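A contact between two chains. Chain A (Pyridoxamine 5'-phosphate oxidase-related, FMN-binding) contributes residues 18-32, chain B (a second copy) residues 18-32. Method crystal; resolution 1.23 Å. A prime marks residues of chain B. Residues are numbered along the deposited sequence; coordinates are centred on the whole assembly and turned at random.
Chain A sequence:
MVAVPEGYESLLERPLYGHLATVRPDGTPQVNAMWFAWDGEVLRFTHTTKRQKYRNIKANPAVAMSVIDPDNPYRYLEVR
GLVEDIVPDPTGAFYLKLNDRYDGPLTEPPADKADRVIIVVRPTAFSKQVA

Chain A (18-32) GHLATVRPDGTPQVN
Chain B (18-32) GHLATVRPDGTPQVN

Each stretch is a β-hairpin, and the two copies pack face to face with near-twofold symmetry. Strand 18-23 runs antiparallel to strand 29-32 of its own chain. Backbone hydrogen bonds pair Leu20 with Asn32 and Thr22 with Gln30 in both directions, for example Leu20 N to Asn32 O at 2.9 Å. A type I turn from Arg24 to Gly27 joins the strands, closed by Gly27 N to Arg24 O at 2.9 Å. Gly27 has phi 88° and psi 6°, where a CB would jam against the carbonyl O of Asp26. Asp26 is p (chi1 74°), and its OD2 accepts from Thr28 N at 3.0 Å and from Thr28 OG1 at 2.8 Å. Thr28 is also p. Chain B has the same turn and the same hydrogen bonds, with Thr28′ OG1 2.6 Å from Asp26′ OD2; the positive phi of Gly27′ (84°) favours glycine.

The two 18-23 strands run in nearly the same direction, 22° apart, with axes 7.9 Å apart at closest approach. Each runs roughly antiparallel to strand 29-32 of the partner, at 153° and 155°, with axes 6.5 and 6.7 Å apart at closest approach. In register, His19 CA is 6.6 Å from His19′ CA, and Thr22 CA is 6.1 Å from Pro29′ CA. No clear hydrogen bond crosses the contact; stacking and apolar packing are its evident features, with 599 Å² buried over both sides.

Strand alternation sorts the side chains. His19, Ala21, Val23, Pro29 and Val31 point toward the partner; Leu20, Thr22 and Gln30 point away. Leu20 is t, p and reaches nothing of the partner.

His19 and His19′ are both m, with chi2 modelled at 75° and 78°. With these angles, the two imidazoles lie flat on each other. The rings stack face to face, centroids 3.5 Å apart and planes at 4°.

Ala21 meets its own copy, CB to Ala21′ CB at 3.9 Å. The small methyl allows this close approach and also touches Val31′, Ala21 CB to Val31′ CB being 4.1 Å. Val31 and Val31′ are p, and Val31 CG2 lies 4.1 Å from Val31′ CG2. Val31 CG1 packs 3.8 Å from His19′ O.

Val23 and Val23′ are t. Val23 CG2 lies 3.5 Å from Pro29′ CD and 3.7 Å from Gly27′ O. In the reciprocal contact, Val23′ CG2 is 3.7 Å from Pro29 CD. The valines meet more loosely, Val23 CG1 to Val23′ CG2 at 4.3 Å. Pro29 is C-gamma endo in both chains. Its ring offers a compact apolar surface to the opposing strand, with Pro29 CG 3.6 Å from Ala21′ O.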

# COMPACT_ATOMS: atom_id res chain seq x y z
N GLY A 18 -4.75 -6.26 -1.16
CA GLY A 18 -3.76 -5.86 -0.19
C GLY A 18 -2.62 -5.13 -0.88
O GLY A 18 -2.13 -5.58 -1.90
N HIS A 19 -2.18 -4.03 -0.29
CA HIS A 19 -1.15 -3.21 -0.93
C HIS A 19 0.14 -3.59 -0.21
O HIS A 19 0.37 -3.28 0.95
CB HIS A 19 -1.51 -1.73 -0.80
CG HIS A 19 -2.72 -1.39 -1.61
ND1 HIS A 19 -4.03 -1.71 -1.31
CD2 HIS A 19 -2.75 -0.75 -2.80
CE1 HIS A 19 -4.81 -1.25 -2.29
NE2 HIS A 19 -4.05 -0.67 -3.20
N LEU A 20 0.98 -4.36 -0.92
CA LEU A 20 2.16 -5.02 -0.36
C LEU A 20 3.41 -4.21 -0.64
O LEU A 20 3.73 -3.96 -1.80
CB LEU A 20 2.31 -6.45 -0.94
CG LEU A 20 3.49 -7.23 -0.36
CD1 LEU A 20 3.23 -7.59 1.13
CD2 LEU A 20 3.70 -8.50 -1.16
N ALA A 21 4.07 -3.80 0.44
CA ALA A 21 5.30 -2.99 0.36
C ALA A 21 6.52 -3.84 0.62
O ALA A 21 6.55 -4.67 1.56
CB ALA A 21 5.24 -1.86 1.39
N THR A 22 7.54 -3.60 -0.17
CA THR A 22 8.84 -4.23 -0.05
C THR A 22 9.89 -3.10 -0.10
O THR A 22 9.56 -1.97 -0.39
CB THR A 22 9.08 -5.24 -1.19
OG1 THR A 22 8.91 -4.60 -2.47
CG2 THR A 22 8.17 -6.48 -1.07
N VAL A 23 11.14 -3.43 0.17
CA VAL A 23 12.20 -2.42 0.13
C VAL A 23 13.23 -2.88 -0.89
O VAL A 23 13.64 -4.05 -0.87
CB VAL A 23 12.86 -2.18 1.52
CG1 VAL A 23 13.78 -1.00 1.48
CG2 VAL A 23 11.82 -1.94 2.59
N ARG A 24 13.65 -1.95 -1.74
CA ARG A 24 14.72 -2.23 -2.68
C ARG A 24 16.10 -2.28 -1.98
O ARG A 24 16.28 -1.73 -0.91
CB ARG A 24 14.74 -1.16 -3.76
CG ARG A 24 13.45 -1.06 -4.55
CD ARG A 24 13.45 0.10 -5.56
NE ARG A 24 12.29 0.01 -6.44
CZ ARG A 24 12.33 -0.36 -7.72
NH1 ARG A 24 13.49 -0.68 -8.29
NH2 ARG A 24 11.21 -0.42 -8.43
N PRO A 25 17.10 -2.94 -2.60
CA PRO A 25 18.46 -2.92 -2.06
C PRO A 25 19.03 -1.53 -1.81
O PRO A 25 19.87 -1.38 -0.93
CB PRO A 25 19.27 -3.66 -3.13
CG PRO A 25 18.29 -4.64 -3.70
CD PRO A 25 17.00 -3.82 -3.78
N ASP A 26 18.56 -0.51 -2.54
CA ASP A 26 19.01 0.87 -2.32
C ASP A 26 18.29 1.57 -1.15
O ASP A 26 18.53 2.75 -0.88
CB ASP A 26 18.93 1.70 -3.62
CG ASP A 26 17.50 2.08 -4.01
OD1 ASP A 26 17.33 2.80 -5.00
OD2 ASP A 26 16.54 1.67 -3.34
N GLY A 27 17.41 0.85 -0.46
CA GLY A 27 16.78 1.38 0.71
C GLY A 27 15.51 2.17 0.44
O GLY A 27 14.99 2.77 1.36
N THR A 28 15.03 2.20 -0.80
CA THR A 28 13.78 2.90 -1.10
C THR A 28 12.62 1.90 -1.26
O THR A 28 12.85 0.77 -1.64
CB THR A 28 13.90 3.80 -2.35
OG1 THR A 28 14.09 3.00 -3.52
CG2 THR A 28 15.10 4.78 -2.23
N PRO A 29 11.38 2.30 -0.94
CA PRO A 29 10.26 1.35 -0.94
C PRO A 29 9.58 1.17 -2.29
O PRO A 29 9.69 2.02 -3.18
CB PRO A 29 9.31 1.96 0.09
CG PRO A 29 9.52 3.45 -0.06
CD PRO A 29 10.98 3.64 -0.42
N GLN A 30 8.87 0.06 -2.39
CA GLN A 30 8.03 -0.30 -3.53
C GLN A 30 6.70 -0.77 -2.93
O GLN A 30 6.71 -1.47 -1.91
CB GLN A 30 8.68 -1.48 -4.30
CG GLN A 30 7.85 -1.89 -5.47
CD GLN A 30 8.54 -2.82 -6.41
OE1 GLN A 30 7.87 -3.63 -7.05
NE2 GLN A 30 9.87 -2.72 -6.52
N VAL A 31 5.56 -0.45 -3.56
CA VAL A 31 4.28 -0.95 -3.06
C VAL A 31 3.37 -1.22 -4.26
O VAL A 31 3.28 -0.42 -5.21
CB VAL A 31 3.65 0.01 -2.01
CG1 VAL A 31 3.40 1.39 -2.58
CG2 VAL A 31 2.38 -0.55 -1.43
N ASN A 32 2.66 -2.33 -4.21
CA ASN A 32 1.82 -2.78 -5.32
C ASN A 32 0.53 -3.40 -4.79
O ASN A 32 0.55 -4.14 -3.81
CB ASN A 32 2.54 -3.86 -6.15
CG ASN A 32 3.84 -3.36 -6.71
OD1 ASN A 32 3.84 -2.57 -7.67
ND2 ASN A 32 4.97 -3.76 -6.09
N GLY B 18 -5.02 6.10 -1.17
CA GLY B 18 -3.69 5.67 -1.57
C GLY B 18 -2.99 4.97 -0.41
O GLY B 18 -3.22 5.28 0.75
N HIS B 19 -2.14 4.02 -0.72
CA HIS B 19 -1.44 3.24 0.30
C HIS B 19 0.02 3.65 0.22
O HIS B 19 0.73 3.34 -0.75
CB HIS B 19 -1.70 1.77 0.02
CG HIS B 19 -3.13 1.39 0.25
ND1 HIS B 19 -4.16 1.65 -0.63
CD2 HIS B 19 -3.69 0.79 1.33
CE1 HIS B 19 -5.30 1.24 -0.09
NE2 HIS B 19 -5.03 0.71 1.09
N LEU B 20 0.43 4.46 1.20
CA LEU B 20 1.74 5.12 1.19
C LEU B 20 2.73 4.27 1.97
O LEU B 20 2.54 4.00 3.15
CB LEU B 20 1.63 6.52 1.82
CG LEU B 20 2.94 7.35 1.75
CD1 LEU B 20 3.30 7.67 0.29
CD2 LEU B 20 2.81 8.65 2.52
N ALA B 21 3.78 3.85 1.28
CA ALA B 21 4.87 3.07 1.84
C ALA B 21 6.06 3.96 2.19
O ALA B 21 6.48 4.82 1.39
CB ALA B 21 5.29 2.00 0.86
N THR B 22 6.56 3.73 3.41
CA THR B 22 7.75 4.40 3.93
C THR B 22 8.70 3.32 4.45
O THR B 22 8.31 2.12 4.56
CB THR B 22 7.40 5.41 5.05
OG1 THR B 22 6.67 4.74 6.10
CG2 THR B 22 6.53 6.55 4.51
N VAL B 23 9.93 3.73 4.78
CA VAL B 23 10.89 2.80 5.35
C VAL B 23 11.18 3.21 6.77
O VAL B 23 11.46 4.39 7.06
CB VAL B 23 12.20 2.75 4.50
CG1 VAL B 23 13.10 1.65 4.99
CG2 VAL B 23 11.88 2.48 3.03
N ARG B 24 11.10 2.23 7.68
CA ARG B 24 11.32 2.47 9.09
C ARG B 24 12.81 2.59 9.40
O ARG B 24 13.66 2.17 8.60
CB ARG B 24 10.72 1.31 9.91
CG ARG B 24 9.20 1.23 9.75
CD ARG B 24 8.62 -0.09 10.27
NE ARG B 24 8.71 -0.22 11.72
CZ ARG B 24 7.73 0.10 12.59
NH1 ARG B 24 6.60 0.65 12.18
NH2 ARG B 24 7.89 -0.14 13.88
N PRO B 25 13.16 3.16 10.56
CA PRO B 25 14.58 3.19 10.93
C PRO B 25 15.32 1.84 10.93
O PRO B 25 16.54 1.81 10.70
CB PRO B 25 14.56 3.85 12.31
CG PRO B 25 13.33 4.78 12.21
CD PRO B 25 12.32 3.88 11.53
N ASP B 26 14.59 0.74 11.16
CA ASP B 26 15.18 -0.61 11.10
C ASP B 26 15.34 -1.17 9.67
O ASP B 26 15.81 -2.31 9.52
CB ASP B 26 14.45 -1.61 12.02
CG ASP B 26 13.09 -2.03 11.50
OD1 ASP B 26 12.47 -2.89 12.17
OD2 ASP B 26 12.68 -1.50 10.44
N GLY B 27 15.02 -0.36 8.67
CA GLY B 27 15.20 -0.73 7.26
C GLY B 27 14.06 -1.55 6.68
O GLY B 27 14.13 -1.99 5.52
N THR B 28 13.01 -1.78 7.48
CA THR B 28 11.87 -2.57 7.03
C THR B 28 10.74 -1.62 6.59
O THR B 28 10.68 -0.48 7.03
CB THR B 28 11.34 -3.54 8.14
OG1 THR B 28 10.75 -2.78 9.19
CG2 THR B 28 12.46 -4.44 8.70
N PRO B 29 9.85 -2.09 5.70
CA PRO B 29 8.81 -1.18 5.18
C PRO B 29 7.59 -1.06 6.09
O PRO B 29 7.31 -1.93 6.94
CB PRO B 29 8.41 -1.83 3.86
CG PRO B 29 8.61 -3.30 4.13
CD PRO B 29 9.81 -3.40 5.03
N GLN B 30 6.83 -0.00 5.86
CA GLN B 30 5.58 0.23 6.49
C GLN B 30 4.65 0.77 5.40
O GLN B 30 5.10 1.50 4.53
CB GLN B 30 5.80 1.31 7.55
CG GLN B 30 4.57 1.68 8.30
CD GLN B 30 4.82 2.69 9.40
OE1 GLN B 30 4.00 3.62 9.58
NE2 GLN B 30 5.91 2.53 10.15
N VAL B 31 3.35 0.49 5.51
CA VAL B 31 2.38 1.01 4.54
C VAL B 31 1.07 1.37 5.25
O VAL B 31 0.56 0.60 6.07
CB VAL B 31 2.20 0.06 3.32
CG1 VAL B 31 1.84 -1.35 3.71
CG2 VAL B 31 1.21 0.64 2.32
N ASN B 32 0.56 2.57 4.95
CA ASN B 32 -0.63 3.15 5.59
C ASN B 32 -1.56 3.73 4.54
O ASN B 32 -1.12 4.42 3.64
CB ASN B 32 -0.22 4.28 6.54
CG ASN B 32 0.73 3.80 7.63
OD1 ASN B 32 0.28 3.26 8.66
ND2 ASN B 32 2.00 4.02 7.45